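Local coordinates for conserved hypothetical secreted protein (PDB 4RNZ) that helps set the cell shape of Helicobacter pylori and, as a zinc-binding metallopeptidase of the M23B family, probably cleaves peptidoglycan, at residues A[84-89]-A[142-147]; A[118-123]-A[256-261]; A[151-156]-A[305-310]. All coordinates share one frame; numbering follows the deposited sequence.

Contact 1 (A[84-89]-A[142-147]); sequences IIFTRK and TRDYRV. With GOL (glycerol), chain H; PO4 (phosphate ion), chain G.
R88 and D144 lie side by side and point the same way, the guanidinium turned 24° from the carboxylate and so nearly coplanar with it. The grip is side-on: NE of R88 meets OD1 of D144 at 2.6 Å, while NH2 of R88 reaches OD2 of D144 at 3.0 Å, each oxygen using its syn lone pair. The R88 chain bends at its third torsion (chi3 -78°), which places NE beside OD1. The same carboxylate stacks over one face of the F86 ring, the planes 27° apart and OD2 of D144 3.6 Å above the ring, offset toward the rim. The side chains of T87, K89, R143 and Y145 leave from the other face of the sheet. There the extended K89 chain crosses the Y145 side chain at about a right angle, with CE of K89 3.7 Å from the ring centroid of Y145 in a CH-pi contact and NZ of K89 4.4 Å from it in a cation-pi contact. NZ of K89 also binds O3 of a phosphate at 2.8 Å, an ion probably carried over from the crystallisation liquor that K91 holds as well. Between the two clusters, antiparallel backbone bonds pair T87 with Y145 and K89 with R143, joining strands 87-96 and 136-146. A bidentate salt bridge thus clips the strands together on one face; on the other a lysine lies over a neutral aromatic ring.

Contact 2 (A[118-123]-A[256-261]); sequences LMNAYK and HLNELR
The side-chain amide of N120 and the carboxylate of E259 are stacked with their planes 27° apart, the two side chains sliding past each other in opposite directions. CB of N120 sits 3.4 Å from OE1 of E259, and ND2 of N120 lies 3.7 Å from CB of E259. The amide of N258 is likewise turned only modestly against that of N120, and here OD1 of N120 rests 3.4 Å from CB of N258. The E259 chain bends at its second torsion (chi2 -91°), which brings CD of E259 to 3.5 Å from CB of N120. K123, just beyond the end of helix 112-121, extends its chain to N258, and NZ of K123 gives a hydrogen bond of 3.1 Å to OD1 of N258, the donor tilted 30° from the carbonyl plane. A water lies between the two sides, 2.8 Å from O of N120 and 2.6 Å from OE1 of E259, within bonding reach of both. N258 and E259 are the central residues of a type II' turn that closes the hairpin of strands 252-257 and 260-267, so the tip of a hairpin in the M23 family region abuts the C-terminal end of a helix in the second-domain region. F189 packs against both turn residues, and E259 also touches N307 and K306. The interface is small and mainly polar: the one direct hydrogen bond, from K123 to N258, accompanies a stack of flat groups. A buried carboxylate near a helix C terminus probably has its negative charge disfavoured, which the water at OE1 may ease.

Contact 3 (A[151-156]-A[305-310]); sequences FGQPTI and YKNSRP
The carbonyl oxygen of P154 is gripped end-on by the guanidinium of R309, whose NH1 and NH2 each lie 3.2 Å from O of P154. Both nitrogens approach from the same face of that carbonyl, NH1 of R309 well above its plane (65° out of it) and NH2 less tilted, and Q117 of helix 112-121 adds a further hydrogen bond to the oxygen. R309 is bent at its third torsion (chi3 -73°), which turns NE toward strand 153-163. The flat group is then sandwiched: OG1 of T155 stands 3.2 Å above one face, toward the rim, and O of N307 lies 3.9 Å over the centre of the other. At the edge a water in the guanidinium plane, 2.9 Å from NH1 of R309, also accepts from N of Q153. Q153 crosses N307 at about a right angle, with CD of Q153 3.4 Å from O of N307, while its OE1 is taken by Q117. A second water accepts from NE2 of Q153 and gives a weak bond to OD1 of N307. N307 and S308 occupy the centre of a type I' turn between strands 299-306 and 309-311, so a hairpin of the M23 region meets the start of strand 153-163 in the second-domain sheet. R309 thus gives charge-assisted hydrogen bonds to one neutral carbonyl and a bridging water across this contact.

How the contacts relate
From the N terminus, contact 1 closes first, bringing 142-147 back onto 84-89 around a loop that carries helices 101-109, 112-121 and 126-129. Contact 2 starts inside that loop, at 118-123, and runs on to 256-261, so it crosses contact 1; their nearest atoms stay about 11 Å apart. Contact 3 opens only after contact 1 has closed, and its segments alternate with those of contact 2. It touches both: strands 136-146 and 153-163 are neighbours in one sheet, strands 260-267 and 299-306 in another. Contact 1 thus pairs strands 87-96 and 136-146 of the sheet that also holds 153-163, whereas contacts 2 and 3 tie the second-domain region to two adjacent hairpins of the M23 region.

Contact 1 (A[84-89]-A[142-147])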
loop_
_atom_site.group_PDB
_atom_site.type_symbol
_atom_site.label_atom_id
_atom_site.label_comp_id
_atom_site.label_asym_id
_atom_site.label_seq_id
_atom_site.Cartn_x
_atom_site.Cartn_y
_atom_site.Cartn_z
ATOM N N ILE A 84 -7.498 2.815 -13.415
ATOM C CA ILE A 84 -7.559 4.192 -12.965
ATOM C C ILE A 84 -6.546 4.979 -13.775
ATOM O O ILE A 84 -5.360 4.615 -13.842
ATOM C CB ILE A 84 -7.211 4.354 -11.476
ATOM C CG1 ILE A 84 -8.195 3.585 -10.580
ATOM C CG2 ILE A 84 -7.261 5.812 -11.076
ATOM C CD1 ILE A 84 -7.796 3.578 -9.107
ATOM N N ILE A 85 -7.017 6.058 -14.390
ATOM C CA ILE A 85 -6.145 6.955 -15.129
ATOM C C ILE A 85 -5.660 8.024 -14.161
ATOM O O ILE A 85 -6.442 8.675 -13.471
ATOM C CB ILE A 85 -6.841 7.614 -16.351
ATOM C CG1 ILE A 85 -7.343 6.555 -17.331
ATOM C CG2 ILE A 85 -5.861 8.515 -17.098
ATOM C CD1 ILE A 85 -8.324 7.097 -18.361
ATOM N N PHE A 86 -4.345 8.196 -14.098
ATOM C CA PHE A 86 -3.781 9.149 -13.160
ATOM C C PHE A 86 -2.518 9.800 -13.674
ATOM O O PHE A 86 -1.849 9.268 -14.568
ATOM C CB PHE A 86 -3.500 8.467 -11.807
ATOM C CG PHE A 86 -2.498 7.349 -11.887
ATOM C CD1 PHE A 86 -1.131 7.614 -11.831
ATOM C CD2 PHE A 86 -2.913 6.028 -12.010
ATOM C CE1 PHE A 86 -0.213 6.589 -11.915
ATOM C CE2 PHE A 86 -1.993 4.991 -12.092
ATOM C CZ PHE A 86 -0.642 5.269 -12.040
ATOM N N THR A 87 -2.210 10.947 -13.075
ATOM C CA THR A 87 -0.976 11.673 -13.341
ATOM C C THR A 87 -0.053 11.543 -12.118
ATOM O O THR A 87 -0.518 11.521 -10.975
ATOM C CB THR A 87 -1.281 13.155 -13.666
ATOM O OG1 THR A 87 -2.053 13.198 -14.872
ATOM C CG2 THR A 87 -0.016 13.929 -13.912
ATOM N N ARG A 88 1.244 11.435 -12.364
ATOM C CA ARG A 88 2.211 11.255 -11.284
ATOM C C ARG A 88 3.126 12.478 -11.207
ATOM O O ARG A 88 3.657 12.890 -12.222
ATOM C CB ARG A 88 2.975 9.967 -11.557
ATOM C CG ARG A 88 4.022 9.587 -10.541
ATOM C CD ARG A 88 4.413 8.138 -10.767
ATOM N NE ARG A 88 3.380 7.283 -10.203
ATOM C CZ ARG A 88 3.235 5.988 -10.459
ATOM N NH1 ARG A 88 4.049 5.365 -11.296
ATOM N NH2 ARG A 88 2.259 5.310 -9.865
ATOM N N LYS A 89 3.259 13.094 -10.035
ATOM C CA LYS A 89 4.215 14.192 -9.835
ATOM C C LYS A 89 5.357 13.747 -8.913
ATOM O O LYS A 89 5.113 13.099 -7.898
ATOM C CB LYS A 89 3.564 15.380 -9.159
ATOM C CG LYS A 89 2.350 15.955 -9.858
ATOM C CD LYS A 89 1.903 17.200 -9.115
ATOM C CE LYS A 89 0.576 17.724 -9.629
ATOM N NZ LYS A 89 0.327 19.068 -9.026
ATOM N N THR A 142 7.054 10.407 -5.224
ATOM C CA THR A 142 5.988 10.666 -6.172
ATOM C C THR A 142 4.645 10.558 -5.497
ATOM O O THR A 142 4.497 9.922 -4.444
ATOM C CB THR A 142 6.013 9.709 -7.359
ATOM O OG1 THR A 142 5.736 8.370 -6.933
ATOM C CG2 THR A 142 7.347 9.751 -8.067
ATOM N N ARG A 143 3.669 11.208 -6.109
ATOM C CA ARG A 143 2.284 11.174 -5.639
ATOM C C ARG A 143 1.427 11.025 -6.901
ATOM O O ARG A 143 1.838 11.517 -7.980
ATOM C CB ARG A 143 2.013 12.481 -4.933
ATOM C CG ARG A 143 1.178 12.430 -3.693
ATOM C CD ARG A 143 0.826 13.855 -3.223
ATOM N NE ARG A 143 1.805 14.559 -2.367
ATOM C CZ ARG A 143 2.147 14.194 -1.125
ATOM N NH1 ARG A 143 1.656 13.085 -0.606
ATOM N NH2 ARG A 143 3.013 14.926 -0.401
ATOM N N ASP A 144 0.295 10.324 -6.798
ATOM C CA ASP A 144 -0.569 10.111 -7.964
ATOM C C ASP A 144 -1.802 11.013 -7.853
ATOM O O ASP A 144 -2.320 11.216 -6.759
ATOM C CB ASP A 144 -0.974 8.650 -8.114
ATOM C CG ASP A 144 0.173 7.743 -8.484
ATOM O OD1 ASP A 144 1.207 8.188 -8.993
ATOM O OD2 ASP A 144 0.013 6.535 -8.295
ATOM N N TYR A 145 -2.244 11.554 -8.986
ATOM C CA TYR A 145 -3.315 12.555 -9.017
ATOM C C TYR A 145 -4.398 12.178 -10.023
ATOM O O TYR A 145 -4.095 11.692 -11.109
ATOM C CB TYR A 145 -2.753 13.910 -9.451
ATOM C CG TYR A 145 -1.816 14.517 -8.451
ATOM C CD1 TYR A 145 -0.481 14.109 -8.373
ATOM C CD2 TYR A 145 -2.244 15.497 -7.586
ATOM C CE1 TYR A 145 0.390 14.673 -7.441
ATOM C CE2 TYR A 145 -1.377 16.072 -6.653
ATOM C CZ TYR A 145 -0.071 15.650 -6.581
ATOM O OH TYR A 145 0.789 16.229 -5.647
ATOM N N ARG A 146 -5.644 12.443 -9.646
ATOM C CA ARG A 146 -6.804 12.291 -10.528
ATOM C C ARG A 146 -7.515 13.611 -10.573
ATOM O O ARG A 146 -7.906 14.141 -9.528
ATOM C CB ARG A 146 -7.790 11.271 -9.977
ATOM C CG ARG A 146 -7.343 9.874 -10.169
ATOM C CD ARG A 146 -8.363 8.965 -9.534
ATOM N NE ARG A 146 -9.503 8.745 -10.422
ATOM C CZ ARG A 146 -10.375 7.769 -10.250
ATOM N NH1 ARG A 146 -10.207 6.929 -9.234
ATOM N NH2 ARG A 146 -11.383 7.602 -11.112
ATOM N N VAL A 147 -7.695 14.099 -11.784
ATOM C CA VAL A 147 -8.125 15.475 -12.071
ATOM C C VAL A 147 -7.634 16.474 -11.029
ATOM O O VAL A 147 -8.400 17.132 -10.338
ATOM C CB VAL A 147 -9.640 15.568 -12.353
ATOM C CG1 VAL A 147 -10.470 15.208 -11.122
ATOM C CG2 VAL A 147 -9.999 16.953 -12.908
HETATM C C1 GOL H . -9.360 10.966 -15.209
HETATM O O1 GOL H . -8.035 10.650 -15.661
HETATM C C2 GOL H . -9.958 10.000 -14.182
HETATM O O2 GOL H . -8.980 9.351 -13.350
HETATM C C3 GOL H . -11.080 10.725 -13.455
HETATM O O3 GOL H . -11.537 10.045 -12.283
HETATM P P PO4 G . 0.332 19.571 -5.348
HETATM O O1 PO4 G . 0.277 18.256 -4.582
HETATM O O2 PO4 G . 0.009 20.679 -4.374
HETATM O O3 PO4 G . -0.662 19.597 -6.490
HETATM O O4 PO4 G . 1.679 19.844 -5.974
#

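Contact 2 (A[118-123]-A[256-261])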
loop_
_atom_site.group_PDB
_atom_site.type_symbol
_atom_site.label_atom_id
_atom_site.label_comp_id
_atom_site.label_asym_id
_atom_site.label_seq_id
_atom_site.Cartn_x
_atom_site.Cartn_y
_atom_site.Cartn_z
ATOM N N LEU A 118 8.417 7.539 5.991
ATOM C CA LEU A 118 9.839 7.707 6.358
ATOM C C LEU A 118 10.197 7.073 7.702
ATOM O O LEU A 118 11.221 6.418 7.806
ATOM C CB LEU A 118 10.260 9.178 6.353
ATOM C CG LEU A 118 11.795 9.274 6.405
ATOM C CD1 LEU A 118 12.418 9.124 5.032
ATOM C CD2 LEU A 118 12.222 10.559 7.042
ATOM N N MET A 119 9.370 7.291 8.721
ATOM C CA MET A 119 9.606 6.719 10.036
ATOM C C MET A 119 9.684 5.200 9.887
ATOM O O MET A 119 10.599 4.561 10.396
ATOM C CB MET A 119 8.484 7.062 11.014
ATOM C CG MET A 119 8.222 8.540 11.299
ATOM S SD MET A 119 9.650 9.562 11.738
ATOM C CE MET A 119 10.187 10.072 10.123
ATOM N N ASN A 120 8.737 4.638 9.148
ATOM C CA ASN A 120 8.685 3.203 8.938
ATOM C C ASN A 120 9.873 2.657 8.149
ATOM O O ASN A 120 10.383 1.596 8.475
ATOM C CB ASN A 120 7.342 2.795 8.301
ATOM C CG ASN A 120 6.214 2.735 9.314
ATOM O OD1 ASN A 120 6.404 2.269 10.437
ATOM N ND2 ASN A 120 5.013 3.184 8.916
ATOM N N ALA A 121 10.306 3.380 7.126
ATOM C CA ALA A 121 11.424 2.982 6.296
ATOM C C ALA A 121 12.720 2.939 7.090
ATOM O O ALA A 121 13.591 2.148 6.793
ATOM C CB ALA A 121 11.590 3.935 5.124
ATOM N N TYR A 122 12.841 3.821 8.070
ATOM C CA TYR A 122 14.041 3.897 8.903
ATOM C C TYR A 122 13.805 3.320 10.308
ATOM O O TYR A 122 14.545 3.636 11.246
ATOM C CB TYR A 122 14.507 5.354 8.974
ATOM C CG TYR A 122 15.278 5.786 7.756
ATOM C CD1 TYR A 122 16.644 5.530 7.645
ATOM C CD2 TYR A 122 14.656 6.433 6.706
ATOM C CE1 TYR A 122 17.363 5.894 6.521
ATOM C CE2 TYR A 122 15.368 6.823 5.589
ATOM C CZ TYR A 122 16.720 6.550 5.489
ATOM O OH TYR A 122 17.432 6.942 4.375
ATOM N N LYS A 123 12.794 2.467 10.466
ATOM C CA LYS A 123 12.403 2.061 11.817
ATOM C C LYS A 123 13.517 1.362 12.609
ATOM O O LYS A 123 13.606 1.548 13.830
ATOM C CB LYS A 123 11.138 1.194 11.850
ATOM C CG LYS A 123 10.296 1.562 13.064
ATOM C CD LYS A 123 9.250 0.548 13.481
ATOM C CE LYS A 123 8.401 1.168 14.582
ATOM N NZ LYS A 123 7.380 0.249 15.148
ATOM N N HIS A 256 -2.080 -5.219 11.547
ATOM C CA HIS A 256 -1.190 -4.141 11.131
ATOM C C HIS A 256 0.154 -4.215 11.823
ATOM O O HIS A 256 0.237 -4.495 13.027
ATOM C CB HIS A 256 -1.788 -2.782 11.470
ATOM C CG HIS A 256 -3.079 -2.504 10.787
ATOM N ND1 HIS A 256 -4.251 -3.143 11.127
ATOM C CD2 HIS A 256 -3.391 -1.654 9.785
ATOM C CE1 HIS A 256 -5.231 -2.706 10.357
ATOM N NE2 HIS A 256 -4.740 -1.791 9.547
ATOM N N LEU A 257 1.198 -3.933 11.053
ATOM C CA LEU A 257 2.558 -3.891 11.557
ATOM C C LEU A 257 3.313 -2.895 10.712
ATOM O O LEU A 257 3.499 -3.109 9.501
ATOM C CB LEU A 257 3.230 -5.278 11.476
ATOM C CG LEU A 257 4.668 -5.321 12.010
ATOM C CD1 LEU A 257 4.702 -5.107 13.520
ATOM C CD2 LEU A 257 5.354 -6.632 11.650
ATOM N N ASN A 258 3.777 -1.817 11.351
ATOM C CA ASN A 258 4.453 -0.735 10.653
ATOM C C ASN A 258 3.592 -0.308 9.452
ATOM O O ASN A 258 2.421 -0.049 9.631
ATOM C CB ASN A 258 5.876 -1.135 10.264
ATOM C CG ASN A 258 6.737 -1.510 11.472
ATOM O OD1 ASN A 258 6.395 -1.220 12.612
ATOM N ND2 ASN A 258 7.858 -2.146 11.214
ATOM N N GLU A 259 4.139 -0.273 8.242
ATOM C CA GLU A 259 3.353 0.139 7.072
ATOM C C GLU A 259 2.592 -1.010 6.386
ATOM O O GLU A 259 1.985 -0.812 5.327
ATOM C CB GLU A 259 4.224 0.909 6.078
ATOM C CG GLU A 259 5.320 0.137 5.339
ATOM C CD GLU A 259 6.669 0.142 6.065
ATOM O OE1 GLU A 259 6.725 -0.407 7.193
ATOM O OE2 GLU A 259 7.670 0.656 5.503
ATOM N N LEU A 260 2.584 -2.187 7.013
ATOM C CA LEU A 260 1.842 -3.325 6.488
ATOM C C LEU A 260 0.461 -3.520 7.077
ATOM O O LEU A 260 0.214 -3.366 8.279
ATOM C CB LEU A 260 2.624 -4.650 6.619
ATOM C CG LEU A 260 3.963 -4.846 5.892
ATOM C CD1 LEU A 260 4.477 -6.289 6.033
ATOM C CD2 LEU A 260 3.906 -4.477 4.420
ATOM N N ARG A 261 -0.441 -3.936 6.203
ATOM C CA ARG A 261 -1.699 -4.512 6.602
ATOM C C ARG A 261 -1.796 -5.923 5.989
ATOM O O ARG A 261 -1.639 -6.103 4.778
ATOM C CB ARG A 261 -2.804 -3.615 6.083
ATOM C CG ARG A 261 -4.235 -4.012 6.376
ATOM C CD ARG A 261 -5.165 -2.957 5.739
ATOM N NE ARG A 261 -6.281 -3.680 5.224
ATOM C CZ ARG A 261 -6.649 -3.813 3.962
ATOM N NH1 ARG A 261 -6.095 -3.148 2.946
ATOM N NH2 ARG A 261 -7.643 -4.636 3.742
HETATM O O HOH W 1 9.139 -0.807 7.978
#

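Contact 3 (A[151-156]-A[305-310])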
loop_
_atom_site.group_PDB
_atom_site.type_symbol
_atom_site.label_atom_id
_atom_site.label_comp_id
_atom_site.label_asym_id
_atom_site.label_seq_id
_atom_site.Cartn_x
_atom_site.Cartn_y
_atom_site.Cartn_z
ATOM N N PHE A 151 -4.373 11.193 -4.607
ATOM C CA PHE A 151 -5.107 10.104 -3.980
ATOM C C PHE A 151 -4.140 9.004 -3.579
ATOM O O PHE A 151 -3.016 8.942 -4.076
ATOM C CB PHE A 151 -6.176 9.545 -4.936
ATOM C CG PHE A 151 -5.608 8.785 -6.092
ATOM C CD1 PHE A 151 -5.194 9.448 -7.231
ATOM C CD2 PHE A 151 -5.487 7.413 -6.048
ATOM C CE1 PHE A 151 -4.645 8.750 -8.282
ATOM C CE2 PHE A 151 -4.960 6.710 -7.105
ATOM C CZ PHE A 151 -4.543 7.378 -8.223
ATOM N N GLY A 152 -4.598 8.118 -2.702
ATOM C CA GLY A 152 -3.782 7.003 -2.249
ATOM C C GLY A 152 -2.650 7.549 -1.392
ATOM O O GLY A 152 -2.811 8.540 -0.699
ATOM N N GLN A 153 -1.483 6.946 -1.486
ATOM C CA GLN A 153 -0.365 7.366 -0.656
ATOM C C GLN A 153 0.771 7.716 -1.579
ATOM O O GLN A 153 0.805 7.287 -2.725
ATOM C CB GLN A 153 0.055 6.239 0.313
ATOM C CG GLN A 153 -0.900 6.033 1.509
ATOM C CD GLN A 153 -0.228 5.390 2.728
ATOM O OE1 GLN A 153 0.947 5.606 3.010
ATOM N NE2 GLN A 153 -0.991 4.610 3.465
ATOM N N PRO A 154 1.745 8.462 -1.063
ATOM C CA PRO A 154 2.930 8.711 -1.865
ATOM C C PRO A 154 3.812 7.482 -1.961
ATOM O O PRO A 154 3.597 6.470 -1.259
ATOM C CB PRO A 154 3.627 9.848 -1.100
ATOM C CG PRO A 154 3.188 9.679 0.308
ATOM C CD PRO A 154 1.761 9.192 0.223
ATOM N N THR A 155 4.801 7.567 -2.833
ATOM C CA THR A 155 5.780 6.542 -2.990
ATOM C C THR A 155 7.163 7.185 -2.853
ATOM O O THR A 155 7.493 8.132 -3.608
ATOM C CB THR A 155 5.623 5.849 -4.359
ATOM O OG1 THR A 155 4.321 5.266 -4.439
ATOM C CG2 THR A 155 6.639 4.758 -4.551
ATOM N N ILE A 156 7.961 6.688 -1.899
ATOM C CA ILE A 156 9.342 7.143 -1.753
ATOM C C ILE A 156 10.234 6.448 -2.748
ATOM O O ILE A 156 10.326 5.226 -2.742
ATOM C CB ILE A 156 9.869 6.870 -0.331
ATOM C CG1 ILE A 156 9.125 7.767 0.659
ATOM C CG2 ILE A 156 11.380 7.075 -0.271
ATOM C CD1 ILE A 156 9.380 7.410 2.112
ATOM N N TYR A 305 -0.634 -5.597 2.200
ATOM C CA TYR A 305 -0.699 -4.203 1.722
ATOM C C TYR A 305 0.438 -3.404 2.340
ATOM O O TYR A 305 0.536 -3.342 3.562
ATOM C CB TYR A 305 -2.011 -3.568 2.153
ATOM C CG TYR A 305 -3.171 -4.223 1.478
ATOM C CD1 TYR A 305 -3.724 -5.387 1.993
ATOM C CD2 TYR A 305 -3.694 -3.706 0.291
ATOM C CE1 TYR A 305 -4.752 -6.036 1.327
ATOM C CE2 TYR A 305 -4.743 -4.342 -0.361
ATOM C CZ TYR A 305 -5.244 -5.514 0.167
ATOM O OH TYR A 305 -6.269 -6.162 -0.457
ATOM N N LYS A 306 1.299 -2.824 1.508
ATOM C CA LYS A 306 2.360 -1.936 1.972
ATOM C C LYS A 306 1.966 -0.500 1.633
ATOM O O LYS A 306 1.842 -0.178 0.465
ATOM C CB LYS A 306 3.685 -2.255 1.290
ATOM C CG LYS A 306 4.828 -1.339 1.728
ATOM C CD LYS A 306 6.159 -1.689 1.070
ATOM C CE LYS A 306 7.232 -0.634 1.363
ATOM N NZ LYS A 306 8.611 -1.044 0.942
ATOM N N ASN A 307 1.799 0.345 2.643
ATOM C CA ASN A 307 1.457 1.761 2.424
ATOM C C ASN A 307 0.162 1.886 1.611
ATOM O O ASN A 307 0.041 2.722 0.714
ATOM C CB ASN A 307 2.619 2.506 1.763
ATOM C CG ASN A 307 3.748 2.779 2.739
ATOM O OD1 ASN A 307 3.492 3.048 3.889
ATOM N ND2 ASN A 307 4.985 2.716 2.276
ATOM N N SER A 308 -0.767 0.987 1.925
ATOM C CA SER A 308 -2.106 0.921 1.346
ATOM C C SER A 308 -2.188 0.168 0.017
ATOM O O SER A 308 -3.286 -0.139 -0.447
ATOM C CB SER A 308 -2.728 2.336 1.242
ATOM O OG SER A 308 -2.348 2.921 -0.009
ATOM N N ARG A 309 -1.055 -0.161 -0.595
ATOM C CA ARG A 309 -1.037 -0.802 -1.891
ATOM C C ARG A 309 -0.795 -2.315 -1.773
ATOM O O ARG A 309 0.097 -2.740 -1.069
ATOM C CB ARG A 309 0.042 -0.186 -2.753
ATOM C CG ARG A 309 -0.236 1.287 -3.078
ATOM C CD ARG A 309 0.895 1.889 -3.886
ATOM N NE ARG A 309 2.079 2.114 -3.067
ATOM C CZ ARG A 309 2.394 3.260 -2.450
ATOM N NH1 ARG A 309 1.627 4.350 -2.532
ATOM N NH2 ARG A 309 3.517 3.322 -1.743
ATOM N N PRO A 310 -1.606 -3.125 -2.460
ATOM C CA PRO A 310 -1.390 -4.573 -2.424
ATOM C C PRO A 310 -0.028 -4.920 -2.994
ATOM O O PRO A 310 0.418 -4.314 -3.968
ATOM C CB PRO A 310 -2.517 -5.141 -3.321
ATOM C CG PRO A 310 -3.160 -3.984 -4.009
ATOM C CD PRO A 310 -2.704 -2.718 -3.355
HETATM O O HOH W 2 -1.158 4.617 -3.289
HETATM O O HOH W 3 0.640 3.050 5.647
#